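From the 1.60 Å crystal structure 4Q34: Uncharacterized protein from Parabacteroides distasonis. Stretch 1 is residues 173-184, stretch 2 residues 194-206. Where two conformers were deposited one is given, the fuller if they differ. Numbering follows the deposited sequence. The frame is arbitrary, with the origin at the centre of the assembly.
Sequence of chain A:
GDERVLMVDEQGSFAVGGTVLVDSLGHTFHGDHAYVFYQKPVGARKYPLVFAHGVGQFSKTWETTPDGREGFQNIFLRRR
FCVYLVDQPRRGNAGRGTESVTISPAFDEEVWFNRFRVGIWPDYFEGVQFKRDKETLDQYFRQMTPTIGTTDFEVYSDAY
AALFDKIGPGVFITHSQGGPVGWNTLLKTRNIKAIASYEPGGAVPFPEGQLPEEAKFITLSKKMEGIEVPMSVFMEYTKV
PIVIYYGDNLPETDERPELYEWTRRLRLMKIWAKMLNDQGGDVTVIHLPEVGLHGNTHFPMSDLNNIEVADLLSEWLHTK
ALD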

# COMPACT_ATOMS: atom_id res chain seq x y z
N ILE A 173 -18.20 2.29 -2.10
CA ILE A 173 -18.33 0.83 -2.17
C ILE A 173 -17.56 0.28 -0.98
O ILE A 173 -16.34 0.46 -0.92
CB ILE A 173 -17.73 0.22 -3.45
CG1 ILE A 173 -18.10 1.06 -4.69
CG2 ILE A 173 -18.17 -1.24 -3.60
CD1 ILE A 173 -19.58 1.10 -4.96
N THR A 174 -18.25 -0.41 -0.06
CA THR A 174 -17.67 -0.83 1.20
C THR A 174 -17.76 -2.32 1.41
O THR A 174 -18.53 -3.04 0.74
CB THR A 174 -18.31 -0.10 2.40
OG1 THR A 174 -19.65 -0.53 2.61
CG2 THR A 174 -18.27 1.44 2.21
N HIS A 175 -16.97 -2.79 2.37
CA HIS A 175 -16.92 -4.19 2.75
C HIS A 175 -16.80 -4.39 4.25
O HIS A 175 -15.90 -3.86 4.87
CB HIS A 175 -15.69 -4.83 2.10
CG HIS A 175 -15.61 -6.31 2.30
ND1 HIS A 175 -14.42 -6.96 2.52
CD2 HIS A 175 -16.57 -7.27 2.27
CE1 HIS A 175 -14.66 -8.25 2.68
NE2 HIS A 175 -15.94 -8.47 2.49
N SER A 176 -17.71 -5.19 4.83
CA SER A 176 -17.62 -5.68 6.21
C SER A 176 -17.60 -4.52 7.23
O SER A 176 -18.61 -3.83 7.32
CB SER A 176 -16.46 -6.66 6.33
OG SER A 176 -16.70 -7.49 7.45
N GLN A 177 -16.51 -4.30 7.96
CA GLN A 177 -16.43 -3.15 8.86
C GLN A 177 -16.39 -1.84 8.10
O GLN A 177 -16.69 -0.78 8.66
CB GLN A 177 -15.23 -3.26 9.77
CG GLN A 177 -15.31 -4.46 10.71
CD GLN A 177 -15.06 -5.85 10.09
OE1 GLN A 177 -14.54 -6.05 8.96
NE2 GLN A 177 -15.41 -6.85 10.88
N GLY A 178 -16.04 -1.92 6.83
CA GLY A 178 -16.26 -0.80 5.89
C GLY A 178 -17.73 -0.34 5.89
O GLY A 178 -18.02 0.80 5.55
N GLY A 179 -18.65 -1.25 6.24
CA GLY A 179 -20.08 -0.94 6.39
C GLY A 179 -20.33 0.25 7.31
O GLY A 179 -20.77 1.29 6.83
N PRO A 180 -20.02 0.10 8.61
CA PRO A 180 -20.20 1.21 9.54
C PRO A 180 -19.26 2.38 9.27
O PRO A 180 -19.60 3.50 9.62
CB PRO A 180 -19.97 0.60 10.92
CG PRO A 180 -19.34 -0.72 10.66
CD PRO A 180 -19.83 -1.17 9.34
N VAL A 181 -18.12 2.14 8.64
CA VAL A 181 -17.32 3.28 8.19
C VAL A 181 -18.16 4.11 7.20
O VAL A 181 -18.25 5.30 7.33
CB VAL A 181 -15.96 2.88 7.62
CG1 VAL A 181 -15.25 4.06 7.01
CG2 VAL A 181 -15.11 2.24 8.72
N GLY A 182 -18.77 3.42 6.23
CA GLY A 182 -19.70 4.01 5.29
C GLY A 182 -20.85 4.74 5.97
O GLY A 182 -21.15 5.91 5.63
N TRP A 183 -21.48 4.10 6.96
CA TRP A 183 -22.65 4.69 7.59
C TRP A 183 -22.25 5.98 8.32
O TRP A 183 -23.00 6.95 8.31
CB TRP A 183 -23.42 3.75 8.53
CG TRP A 183 -23.66 2.37 8.04
CD1 TRP A 183 -23.57 1.25 8.78
CD2 TRP A 183 -24.06 1.95 6.72
NE1 TRP A 183 -23.86 0.14 8.03
CE2 TRP A 183 -24.15 0.54 6.76
CE3 TRP A 183 -24.30 2.59 5.51
CZ2 TRP A 183 -24.48 -0.22 5.64
CZ3 TRP A 183 -24.67 1.84 4.41
CH2 TRP A 183 -24.73 0.45 4.47
N ASN A 184 -21.05 5.99 8.90
CA ASN A 184 -20.53 7.16 9.58
C ASN A 184 -20.13 8.29 8.60
O ASN A 184 -20.38 9.48 8.85
CB ASN A 184 -19.33 6.78 10.48
CG ASN A 184 -19.77 6.23 11.83
OD1 ASN A 184 -20.12 6.99 12.71
ND2 ASN A 184 -19.80 4.92 11.99
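Stretch 2 194-206: AIASYEPGGAVPF

Stretch 2 enters as a β-strand, Ala 194 to Tyr 198, beside the strand Ile 173 to His 175; the two run parallel, with their axes crossing at -24° and approaching to 4.6 Å. Ile 173 pairs with Ala 196, Thr 174 with Ser 197 and His 175 with Tyr 198, at CA–CA distances of 4.8, 4.6 and 4.7 Å. Thr 174 carries the ladder: its N donates to Ala 196 O (2.8 Å), and its O accepts from Tyr 198 N (2.8 Å, nearly linear at 174°). Ser 176 N to Tyr 198 O (3.0 Å) extends the pattern, and Gly 201 N to Ser 176 O (3.1 Å) carries it past the strand, where Glu 199 adopts a left-handed backbone (phi/psi 44/57) and Pro 200 an extended one (-60/153). Ser 176, at 61/-114, is the second residue of a type II' turn from His 175 to Gly 178 that leads the chain into the helix.

Side chains alternate across the sheet. On one face lie Ile 173, Ala 196, His 175 and Tyr 198. Ile 173, with both chi angles m, places CD1 3.8 Å from Ala 196 CB and CG2 3.9 Å from Tyr 198 CE2, at the edge of the phenol ring. His 175 is t; its ring meets the neighbouring strand edge-on, with CD2 3.2 Å from Tyr 198 O. On the other face, Thr 174 (chi1 p) and Ser 197 (chi1 t) turn their hydroxyls to each other, and OG1 of Thr 174 lies 2.8 Å from OG of Ser 197, a hydrogen bond in which either could be the donor.

The helix that carries Gly 179, Gly 182 and Trp 183 packs over this second face, running against the strand Ala 194 to Tyr 198 at a crossing angle of -162°, with the axes 8.9 Å apart. The lack of a side chain on Gly 179 allows the close passage: Gly 179 CA is 4.0 Å from Pro 200 CB, and a β-carbon on Gly 179 would clash with that same atom. One turn later, Gly 182 O is 4.1 Å from Ile 195 CD1. Trp 183, pointing toward stretch 2 with chi1 m and chi2 139°, has the largest area covered by stretch 2. Its six-membered ring reaches back across the strand, CZ3 3.9 Å from Ile 195 CG2, CH2 4.2 Å from Ser 197 CB and CZ2 4.3 Å from Pro 200 CB, while CD1 lies 4.0 Å from Pro 205 CD and 3.8 Å from Ala 203 O. This pose sends Trp 183 NE1 to water 1 O at 2.9 Å, which donates to Gly 202 O at 2.7 Å and so gives the indole N-H an acceptor and links it to the loop.

Pro 180 supports the loop: its CD is 3.3 Å from Gly 201 O, its CG 3.4 Å from Gly 202 O and its CB 4.0 Å from Ala 203 CB. Gly 202, at 108/143, has backbone angles that call for glycine. Asn 184 instead folds back along its own helix, ND2 donating to Pro 180 O at 2.8 Å.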

# COMPACT_ATOMS: atom_id res chain seq x y z
N ALA A 194 -24.30 7.58 -3.22
CA ALA A 194 -24.84 6.21 -3.10
C ALA A 194 -23.83 5.38 -2.39
O ALA A 194 -22.62 5.68 -2.39
CB ALA A 194 -25.20 5.60 -4.45
N ILE A 195 -24.31 4.30 -1.80
CA ILE A 195 -23.44 3.36 -1.10
C ILE A 195 -23.84 1.95 -1.50
O ILE A 195 -25.03 1.63 -1.39
CB ILE A 195 -23.57 3.46 0.43
CG1 ILE A 195 -23.20 4.85 0.94
CG2 ILE A 195 -22.69 2.41 1.10
CD1 ILE A 195 -23.56 5.09 2.39
N ALA A 196 -22.85 1.17 -1.93
CA ALA A 196 -22.99 -0.28 -2.11
C ALA A 196 -22.09 -0.95 -1.09
O ALA A 196 -20.88 -0.67 -1.05
CB ALA A 196 -22.58 -0.71 -3.51
N SER A 197 -22.64 -1.89 -0.34
CA SER A 197 -21.88 -2.56 0.69
C SER A 197 -21.94 -4.07 0.56
O SER A 197 -23.05 -4.66 0.48
CB SER A 197 -22.34 -2.12 2.09
OG SER A 197 -21.45 -2.59 3.09
N TYR A 198 -20.75 -4.69 0.58
CA TYR A 198 -20.64 -6.14 0.56
C TYR A 198 -20.52 -6.66 2.00
O TYR A 198 -19.59 -6.26 2.73
CB TYR A 198 -19.43 -6.62 -0.27
CG TYR A 198 -19.67 -6.36 -1.73
CD1 TYR A 198 -20.35 -7.27 -2.53
CD2 TYR A 198 -19.31 -5.16 -2.26
CE1 TYR A 198 -20.66 -6.98 -3.84
CE2 TYR A 198 -19.58 -4.84 -3.57
CZ TYR A 198 -20.26 -5.77 -4.37
OH TYR A 198 -20.57 -5.47 -5.68
N GLU A 199 -21.48 -7.47 2.41
CA GLU A 199 -21.46 -8.10 3.73
C GLU A 199 -21.06 -7.15 4.86
O GLU A 199 -20.12 -7.43 5.60
CB GLU A 199 -20.56 -9.34 3.75
CG GLU A 199 -21.01 -10.38 2.73
CD GLU A 199 -21.03 -11.80 3.22
OE1 GLU A 199 -20.39 -12.11 4.25
OE2 GLU A 199 -21.69 -12.66 2.56
N PRO A 200 -21.79 -6.04 5.01
CA PRO A 200 -21.52 -5.16 6.14
C PRO A 200 -21.70 -5.85 7.49
O PRO A 200 -22.47 -6.78 7.65
CB PRO A 200 -22.55 -4.02 5.97
CG PRO A 200 -23.63 -4.61 5.14
CD PRO A 200 -22.93 -5.59 4.23
N GLY A 201 -20.99 -5.35 8.48
CA GLY A 201 -21.13 -5.87 9.83
C GLY A 201 -20.76 -4.77 10.81
O GLY A 201 -19.70 -4.18 10.67
N GLY A 202 -21.64 -4.53 11.77
CA GLY A 202 -21.37 -3.64 12.87
C GLY A 202 -22.15 -2.33 12.80
O GLY A 202 -22.36 -1.78 11.70
N ALA A 203 -22.56 -1.88 13.97
CA ALA A 203 -23.09 -0.55 14.23
C ALA A 203 -24.15 -0.11 13.21
O ALA A 203 -24.04 0.94 12.54
CB ALA A 203 -21.97 0.45 14.33
N VAL A 204 -25.18 -0.93 13.10
CA VAL A 204 -26.28 -0.63 12.17
C VAL A 204 -27.18 0.39 12.86
O VAL A 204 -27.64 0.14 13.94
CB VAL A 204 -27.04 -1.91 11.80
CG1 VAL A 204 -28.18 -1.58 10.86
CG2 VAL A 204 -26.09 -2.95 11.21
N PRO A 205 -27.41 1.57 12.25
CA PRO A 205 -28.12 2.58 12.98
C PRO A 205 -29.66 2.47 12.89
O PRO A 205 -30.23 2.45 11.80
CB PRO A 205 -27.62 3.90 12.35
CG PRO A 205 -27.36 3.50 10.95
CD PRO A 205 -26.83 2.10 11.01
N PHE A 206 -30.30 2.42 14.04
CA PHE A 206 -31.74 2.46 14.14
C PHE A 206 -32.18 3.65 15.01
O PHE A 206 -31.41 4.11 15.88
CB PHE A 206 -32.23 1.17 14.78
CG PHE A 206 -32.07 -0.04 13.91
CD1 PHE A 206 -30.91 -0.78 13.94
CD2 PHE A 206 -33.10 -0.44 13.09
CE1 PHE A 206 -30.77 -1.91 13.16
CE2 PHE A 206 -32.95 -1.55 12.26
CZ PHE A 206 -31.79 -2.29 12.31
O HOH W 1 -23.19 -2.41 9.20